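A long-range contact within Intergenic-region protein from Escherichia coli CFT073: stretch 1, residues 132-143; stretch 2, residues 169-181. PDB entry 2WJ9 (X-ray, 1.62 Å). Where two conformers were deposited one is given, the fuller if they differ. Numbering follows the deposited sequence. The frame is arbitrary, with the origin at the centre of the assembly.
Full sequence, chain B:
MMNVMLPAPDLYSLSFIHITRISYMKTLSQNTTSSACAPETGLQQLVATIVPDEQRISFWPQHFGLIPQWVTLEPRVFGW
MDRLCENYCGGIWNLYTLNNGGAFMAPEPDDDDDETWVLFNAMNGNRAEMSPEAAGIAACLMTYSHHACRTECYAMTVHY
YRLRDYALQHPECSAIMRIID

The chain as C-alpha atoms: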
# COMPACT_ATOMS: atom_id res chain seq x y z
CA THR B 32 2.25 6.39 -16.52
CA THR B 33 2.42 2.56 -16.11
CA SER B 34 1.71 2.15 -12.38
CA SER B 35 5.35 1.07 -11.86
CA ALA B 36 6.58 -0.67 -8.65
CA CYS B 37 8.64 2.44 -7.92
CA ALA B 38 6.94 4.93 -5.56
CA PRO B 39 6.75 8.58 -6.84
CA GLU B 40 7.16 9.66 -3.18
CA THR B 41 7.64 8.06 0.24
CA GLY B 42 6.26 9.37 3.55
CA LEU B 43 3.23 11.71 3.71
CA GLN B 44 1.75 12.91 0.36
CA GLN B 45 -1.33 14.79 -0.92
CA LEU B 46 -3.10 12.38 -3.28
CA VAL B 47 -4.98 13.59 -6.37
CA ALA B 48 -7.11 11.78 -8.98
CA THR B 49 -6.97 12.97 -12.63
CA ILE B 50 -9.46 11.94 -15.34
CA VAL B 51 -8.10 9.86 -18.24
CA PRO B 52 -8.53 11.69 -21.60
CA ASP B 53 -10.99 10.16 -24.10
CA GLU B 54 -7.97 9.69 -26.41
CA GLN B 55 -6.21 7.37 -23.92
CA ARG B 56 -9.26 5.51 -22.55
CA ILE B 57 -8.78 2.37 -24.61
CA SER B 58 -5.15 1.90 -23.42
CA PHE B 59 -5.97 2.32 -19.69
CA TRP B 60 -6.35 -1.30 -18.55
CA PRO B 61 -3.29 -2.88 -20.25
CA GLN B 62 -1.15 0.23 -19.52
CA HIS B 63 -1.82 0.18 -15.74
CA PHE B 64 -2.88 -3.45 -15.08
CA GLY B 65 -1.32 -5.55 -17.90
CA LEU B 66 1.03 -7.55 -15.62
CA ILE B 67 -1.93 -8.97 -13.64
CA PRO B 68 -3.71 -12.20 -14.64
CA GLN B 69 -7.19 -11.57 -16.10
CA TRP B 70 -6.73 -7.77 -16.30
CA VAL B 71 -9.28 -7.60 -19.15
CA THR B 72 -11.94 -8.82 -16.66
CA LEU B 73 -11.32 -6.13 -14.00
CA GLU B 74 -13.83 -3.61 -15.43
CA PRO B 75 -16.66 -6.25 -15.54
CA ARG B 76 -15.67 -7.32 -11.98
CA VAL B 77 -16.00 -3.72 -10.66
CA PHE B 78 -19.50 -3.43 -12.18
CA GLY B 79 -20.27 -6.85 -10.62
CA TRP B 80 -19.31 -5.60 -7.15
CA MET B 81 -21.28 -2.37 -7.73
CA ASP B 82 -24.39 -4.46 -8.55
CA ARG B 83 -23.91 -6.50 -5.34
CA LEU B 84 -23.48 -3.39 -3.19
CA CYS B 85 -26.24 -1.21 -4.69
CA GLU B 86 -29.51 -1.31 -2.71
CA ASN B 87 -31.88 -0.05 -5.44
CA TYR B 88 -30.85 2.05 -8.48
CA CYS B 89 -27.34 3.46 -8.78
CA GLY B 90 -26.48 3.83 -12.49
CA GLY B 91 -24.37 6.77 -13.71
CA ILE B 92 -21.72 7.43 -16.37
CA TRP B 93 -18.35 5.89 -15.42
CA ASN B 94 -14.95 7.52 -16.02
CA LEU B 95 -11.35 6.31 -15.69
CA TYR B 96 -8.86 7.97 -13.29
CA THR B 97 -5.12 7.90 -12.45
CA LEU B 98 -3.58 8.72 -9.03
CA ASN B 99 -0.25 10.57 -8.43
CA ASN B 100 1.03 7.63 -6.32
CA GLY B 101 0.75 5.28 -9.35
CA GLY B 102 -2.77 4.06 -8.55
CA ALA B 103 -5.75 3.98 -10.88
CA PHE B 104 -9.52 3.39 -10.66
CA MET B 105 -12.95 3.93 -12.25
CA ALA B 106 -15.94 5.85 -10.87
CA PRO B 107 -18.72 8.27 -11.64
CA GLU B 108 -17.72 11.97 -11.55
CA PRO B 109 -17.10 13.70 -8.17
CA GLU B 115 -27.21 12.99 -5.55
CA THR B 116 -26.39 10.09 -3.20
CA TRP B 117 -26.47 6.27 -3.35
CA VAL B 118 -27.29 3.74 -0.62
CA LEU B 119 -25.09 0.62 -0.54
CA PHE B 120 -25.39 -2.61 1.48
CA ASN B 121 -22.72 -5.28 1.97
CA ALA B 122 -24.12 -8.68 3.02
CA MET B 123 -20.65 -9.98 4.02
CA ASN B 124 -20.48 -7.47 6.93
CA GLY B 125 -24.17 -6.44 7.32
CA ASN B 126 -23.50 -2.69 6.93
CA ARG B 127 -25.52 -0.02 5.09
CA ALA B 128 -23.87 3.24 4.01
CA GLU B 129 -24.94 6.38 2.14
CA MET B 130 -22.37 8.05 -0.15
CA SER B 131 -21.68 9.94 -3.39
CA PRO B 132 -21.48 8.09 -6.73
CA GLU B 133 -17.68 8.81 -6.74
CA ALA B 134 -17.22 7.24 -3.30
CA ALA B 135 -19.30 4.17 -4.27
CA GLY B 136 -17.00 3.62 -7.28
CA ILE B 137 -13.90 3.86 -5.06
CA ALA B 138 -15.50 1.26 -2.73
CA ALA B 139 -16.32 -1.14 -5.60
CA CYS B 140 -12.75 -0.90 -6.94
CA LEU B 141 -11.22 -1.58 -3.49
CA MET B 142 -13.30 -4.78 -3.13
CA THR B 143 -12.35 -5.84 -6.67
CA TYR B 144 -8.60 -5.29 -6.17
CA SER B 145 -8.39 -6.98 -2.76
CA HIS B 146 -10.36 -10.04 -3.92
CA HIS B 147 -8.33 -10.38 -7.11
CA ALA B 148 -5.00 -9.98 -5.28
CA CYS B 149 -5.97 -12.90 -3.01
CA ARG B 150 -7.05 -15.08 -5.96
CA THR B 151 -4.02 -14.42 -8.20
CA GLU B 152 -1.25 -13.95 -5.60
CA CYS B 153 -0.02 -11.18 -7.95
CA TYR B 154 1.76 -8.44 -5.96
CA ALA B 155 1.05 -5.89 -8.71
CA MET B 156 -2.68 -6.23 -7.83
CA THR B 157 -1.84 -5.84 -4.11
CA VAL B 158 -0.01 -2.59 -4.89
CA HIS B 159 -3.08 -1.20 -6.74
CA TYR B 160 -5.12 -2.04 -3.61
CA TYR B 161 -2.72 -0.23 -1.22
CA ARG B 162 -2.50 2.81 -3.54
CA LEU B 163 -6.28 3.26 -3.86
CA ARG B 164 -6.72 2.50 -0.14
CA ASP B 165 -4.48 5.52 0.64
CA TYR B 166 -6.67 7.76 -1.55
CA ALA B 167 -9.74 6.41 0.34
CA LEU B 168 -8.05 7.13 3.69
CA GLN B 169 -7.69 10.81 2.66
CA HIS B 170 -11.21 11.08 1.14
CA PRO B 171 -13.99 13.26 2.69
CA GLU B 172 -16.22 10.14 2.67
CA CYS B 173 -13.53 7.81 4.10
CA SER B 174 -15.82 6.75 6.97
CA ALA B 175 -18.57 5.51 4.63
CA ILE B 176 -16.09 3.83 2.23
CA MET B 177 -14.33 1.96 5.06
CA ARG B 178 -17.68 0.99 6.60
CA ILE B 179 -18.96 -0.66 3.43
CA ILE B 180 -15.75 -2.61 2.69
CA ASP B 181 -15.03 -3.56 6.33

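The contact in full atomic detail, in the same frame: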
# COMPACT_ATOMS: atom_id res chain seq x y z
N PRO B 132 -21.90 9.00 -5.66
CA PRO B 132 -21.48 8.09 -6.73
C PRO B 132 -19.95 7.88 -6.83
O PRO B 132 -19.52 6.73 -6.98
CB PRO B 132 -22.06 8.74 -7.98
CG PRO B 132 -23.31 9.41 -7.48
CD PRO B 132 -22.91 9.97 -6.14
N GLU B 133 -19.16 8.95 -6.73
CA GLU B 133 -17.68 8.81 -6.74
C GLU B 133 -17.20 7.85 -5.66
O GLU B 133 -16.41 6.94 -5.94
CB GLU B 133 -16.89 10.15 -6.56
CG GLU B 133 -15.36 10.00 -6.97
CD GLU B 133 -14.32 10.82 -6.17
OE1 GLU B 133 -14.65 11.51 -5.18
OE2 GLU B 133 -13.10 10.77 -6.54
N ALA B 134 -17.65 8.07 -4.43
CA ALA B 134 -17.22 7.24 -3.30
C ALA B 134 -17.62 5.77 -3.45
O ALA B 134 -16.84 4.86 -3.12
CB ALA B 134 -17.73 7.81 -1.98
N ALA B 135 -18.84 5.53 -3.94
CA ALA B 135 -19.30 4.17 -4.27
C ALA B 135 -18.35 3.46 -5.25
O ALA B 135 -18.00 2.29 -5.05
CB ALA B 135 -20.71 4.21 -4.83
N GLY B 136 -17.95 4.16 -6.31
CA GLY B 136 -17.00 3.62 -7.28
C GLY B 136 -15.65 3.27 -6.66
O GLY B 136 -15.06 2.22 -6.98
N ILE B 137 -15.15 4.14 -5.79
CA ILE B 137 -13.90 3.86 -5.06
C ILE B 137 -14.06 2.56 -4.24
O ILE B 137 -13.21 1.67 -4.31
CB ILE B 137 -13.49 5.05 -4.17
CG1 ILE B 137 -13.07 6.25 -5.05
CG2 ILE B 137 -12.36 4.65 -3.24
CD1 ILE B 137 -12.88 7.56 -4.28
N ALA B 138 -15.17 2.45 -3.53
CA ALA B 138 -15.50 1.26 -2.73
C ALA B 138 -15.56 -0.02 -3.57
O ALA B 138 -14.96 -1.04 -3.19
CB ALA B 138 -16.82 1.47 -1.99
N ALA B 139 -16.25 0.03 -4.70
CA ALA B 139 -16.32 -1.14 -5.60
C ALA B 139 -14.94 -1.57 -6.12
O ALA B 139 -14.64 -2.77 -6.21
CB ALA B 139 -17.28 -0.87 -6.75
N CYS B 140 -14.11 -0.60 -6.48
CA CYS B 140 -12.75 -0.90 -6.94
C CYS B 140 -11.86 -1.51 -5.84
O CYS B 140 -11.09 -2.44 -6.09
CB CYS B 140 -12.09 0.35 -7.53
SG CYS B 140 -12.82 0.94 -9.10
N LEU B 141 -11.96 -0.99 -4.62
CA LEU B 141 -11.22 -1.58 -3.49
C LEU B 141 -11.55 -3.06 -3.29
O LEU B 141 -10.64 -3.88 -3.11
CB LEU B 141 -11.46 -0.79 -2.20
CG LEU B 141 -10.80 0.59 -2.17
CD1 LEU B 141 -11.33 1.43 -1.00
CD2 LEU B 141 -9.25 0.46 -2.11
N MET B 142 -12.84 -3.39 -3.29
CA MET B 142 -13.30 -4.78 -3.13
C MET B 142 -12.78 -5.66 -4.26
O MET B 142 -12.33 -6.79 -4.04
CB MET B 142 -14.83 -4.82 -3.11
CG MET B 142 -15.47 -4.06 -1.96
SD MET B 142 -15.08 -4.77 -0.35
CE MET B 142 -16.14 -6.21 -0.30
N THR B 143 -12.85 -5.13 -5.48
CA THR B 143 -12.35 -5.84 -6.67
C THR B 143 -10.85 -6.15 -6.56
O THR B 143 -10.44 -7.30 -6.74
CB THR B 143 -12.59 -5.01 -7.96
OG1 THR B 143 -14.00 -4.74 -8.09
CG2 THR B 143 -12.09 -5.77 -9.20
N GLN B 169 -7.73 9.34 2.69
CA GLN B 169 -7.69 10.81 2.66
C GLN B 169 -9.01 11.45 2.21
O GLN B 169 -9.14 12.67 2.23
CB GLN B 169 -6.56 11.30 1.73
CG GLN B 169 -5.15 10.92 2.20
CD GLN B 169 -4.05 11.53 1.34
OE1 GLN B 169 -4.30 12.27 0.38
NE2 GLN B 169 -2.80 11.24 1.71
N HIS B 170 -9.97 10.62 1.80
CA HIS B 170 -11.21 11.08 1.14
C HIS B 170 -12.20 11.65 2.16
O HIS B 170 -12.28 11.15 3.27
CB HIS B 170 -11.85 9.91 0.39
CG HIS B 170 -12.85 10.32 -0.65
ND1 HIS B 170 -14.18 10.56 -0.36
CD2 HIS B 170 -12.73 10.49 -1.99
CE1 HIS B 170 -14.82 10.89 -1.46
NE2 HIS B 170 -13.96 10.86 -2.47
N PRO B 171 -12.96 12.71 1.79
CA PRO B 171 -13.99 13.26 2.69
C PRO B 171 -15.02 12.24 3.16
O PRO B 171 -15.57 12.39 4.25
CB PRO B 171 -14.68 14.34 1.85
CG PRO B 171 -13.79 14.62 0.71
CD PRO B 171 -12.87 13.46 0.52
N GLU B 172 -15.28 11.22 2.34
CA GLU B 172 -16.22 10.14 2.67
C GLU B 172 -15.51 8.84 3.07
O GLU B 172 -16.06 7.75 2.90
CB GLU B 172 -17.16 9.90 1.49
CG GLU B 172 -17.97 11.13 1.12
CD GLU B 172 -18.84 10.89 -0.09
OE1 GLU B 172 -19.90 10.24 0.06
OE2 GLU B 172 -18.47 11.37 -1.18
N CYS B 173 -14.30 8.96 3.62
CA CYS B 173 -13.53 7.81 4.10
C CYS B 173 -14.34 6.91 5.04
O CYS B 173 -14.29 5.69 4.92
CB CYS B 173 -12.27 8.27 4.83
SG CYS B 173 -11.23 6.94 5.49
N SER B 174 -15.07 7.51 5.97
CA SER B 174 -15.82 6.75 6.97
C SER B 174 -16.82 5.81 6.31
O SER B 174 -16.89 4.63 6.66
CB SER B 174 -16.54 7.69 7.96
OG SER B 174 -17.42 8.57 7.29
N ALA B 175 -17.59 6.32 5.36
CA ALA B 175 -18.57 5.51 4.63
C ALA B 175 -17.90 4.44 3.76
O ALA B 175 -18.35 3.30 3.71
CB ALA B 175 -19.48 6.40 3.79
N ILE B 176 -16.80 4.79 3.08
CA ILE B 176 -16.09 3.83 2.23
C ILE B 176 -15.56 2.67 3.07
O ILE B 176 -15.73 1.51 2.71
CB ILE B 176 -14.91 4.50 1.48
CG1 ILE B 176 -15.43 5.54 0.48
CG2 ILE B 176 -14.03 3.44 0.75
CD1 ILE B 176 -14.36 6.51 -0.04
N MET B 177 -14.92 2.98 4.20
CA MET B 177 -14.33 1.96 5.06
C MET B 177 -15.40 1.11 5.74
O MET B 177 -15.17 -0.06 6.02
CB MET B 177 -13.41 2.59 6.11
CG MET B 177 -12.14 3.15 5.52
SD MET B 177 -11.07 1.85 4.88
CE MET B 177 -10.25 2.71 3.57
N ARG B 178 -16.56 1.71 5.99
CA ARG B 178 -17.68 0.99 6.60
C ARG B 178 -18.21 -0.10 5.66
O ARG B 178 -18.47 -1.23 6.08
CB ARG B 178 -18.81 1.96 6.98
CG ARG B 178 -20.15 1.32 7.31
CD ARG B 178 -21.05 2.33 8.03
NE ARG B 178 -22.35 1.77 8.39
CZ ARG B 178 -22.57 0.94 9.40
NH1 ARG B 178 -21.56 0.53 10.17
NH2 ARG B 178 -23.80 0.50 9.64
N ILE B 179 -18.37 0.25 4.39
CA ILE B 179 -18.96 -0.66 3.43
C ILE B 179 -18.02 -1.82 3.08
O ILE B 179 -18.48 -2.94 2.84
CB ILE B 179 -19.48 0.08 2.16
CG1 ILE B 179 -20.58 -0.73 1.46
CG2 ILE B 179 -18.34 0.38 1.20
CD1 ILE B 179 -21.89 -0.78 2.23
N ILE B 180 -16.71 -1.57 3.06
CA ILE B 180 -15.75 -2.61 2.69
C ILE B 180 -15.21 -3.40 3.88
O ILE B 180 -14.42 -4.33 3.70
CB ILE B 180 -14.54 -2.04 1.89
CG1 ILE B 180 -13.66 -1.13 2.75
CG2 ILE B 180 -15.03 -1.29 0.66
CD1 ILE B 180 -12.30 -0.85 2.12
N ASP B 181 -15.62 -3.03 5.09
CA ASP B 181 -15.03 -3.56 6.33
C ASP B 181 -15.02 -5.08 6.35
O ASP B 181 -15.98 -5.72 5.92
CB ASP B 181 -15.77 -3.04 7.56
CG ASP B 181 -15.07 -3.39 8.85
OD1 ASP B 181 -13.90 -2.97 9.02
OD2 ASP B 181 -15.68 -4.08 9.69
OXT ASP B 181 -14.05 -5.68 6.82

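The centre of this contact is a knob-into-hole arrangement: the side chain of Ile 176, in the m,t rotamer, sits among Ala 134, Ile 137, Ala 138 and Leu 141 of the helix 132-143. These four positions follow the i, i+3, i+4, i+7 spacing that brings residues onto one face of a helix. The distances bear out the enclosure. Ile 176 CG1 lies 4.1 Å from Ala 134 CB, Ile 176 CD1 is 4.2 Å from Ile 137 CG2, and Ile 176 CG2 approaches Leu 141 CD1 to 3.8 Å. The nearest CA pair across the stretches belongs to the same site, with Ala 138 CA and Ile 176 CA 5.6 Å apart. The helix axes come within 9.5 Å and run in broadly the same direction, their N-to-C vectors 37° apart, so successive residues of both helices continue the packing in the same sense along the chain.

One turn further on, Ile 180 takes up the apolar seam. Its CD1 atom is 4.0 Å from Leu 141 CD1, and its CG2 atom is 4.2 Å from Ala 138 CB and 3.9 Å from Ala 138 O, so it packs against backbone as well as side chain. Met 142 joins it by a less direct route: its CA-to-CB bond points sideways, but an m,m,m rotamer in the conformer given brings SD to within 3.6 Å of Ile 180 CB. Ile 179 behaves conversely. Its CA-to-CB bond points toward the first helix, and its CG2 atom meets Ala 138 CB at 3.7 Å, while the end of the side chain leads away.

Toward the start of both stretches the contact becomes polar. Ile 137 CD1 touches His 170 CD2 at 3.7 Å, an oblique approach to the ring, and links the apolar seam to the histidine. At the ring edge, near its plane, His 170 NE2 donates a hydrogen bond to Glu 133 OE1; the 2.9 Å separation of NE2 and OE1 and the N-H...O angle of 177° make it short and almost linear. The other ring nitrogen, His 170 ND1, accepts a hydrogen bond from Glu 172 N at 3.0 Å with an angle of 161°. The imidazole is thus held from both nitrogens, one bond crossing the contact and one lying within the type I turn from His 170 to Cys 173. Glu 172, at the N-cap position of the second helix, also reaches across, its OE2 lying 3.7 Å from Ala 134 CB.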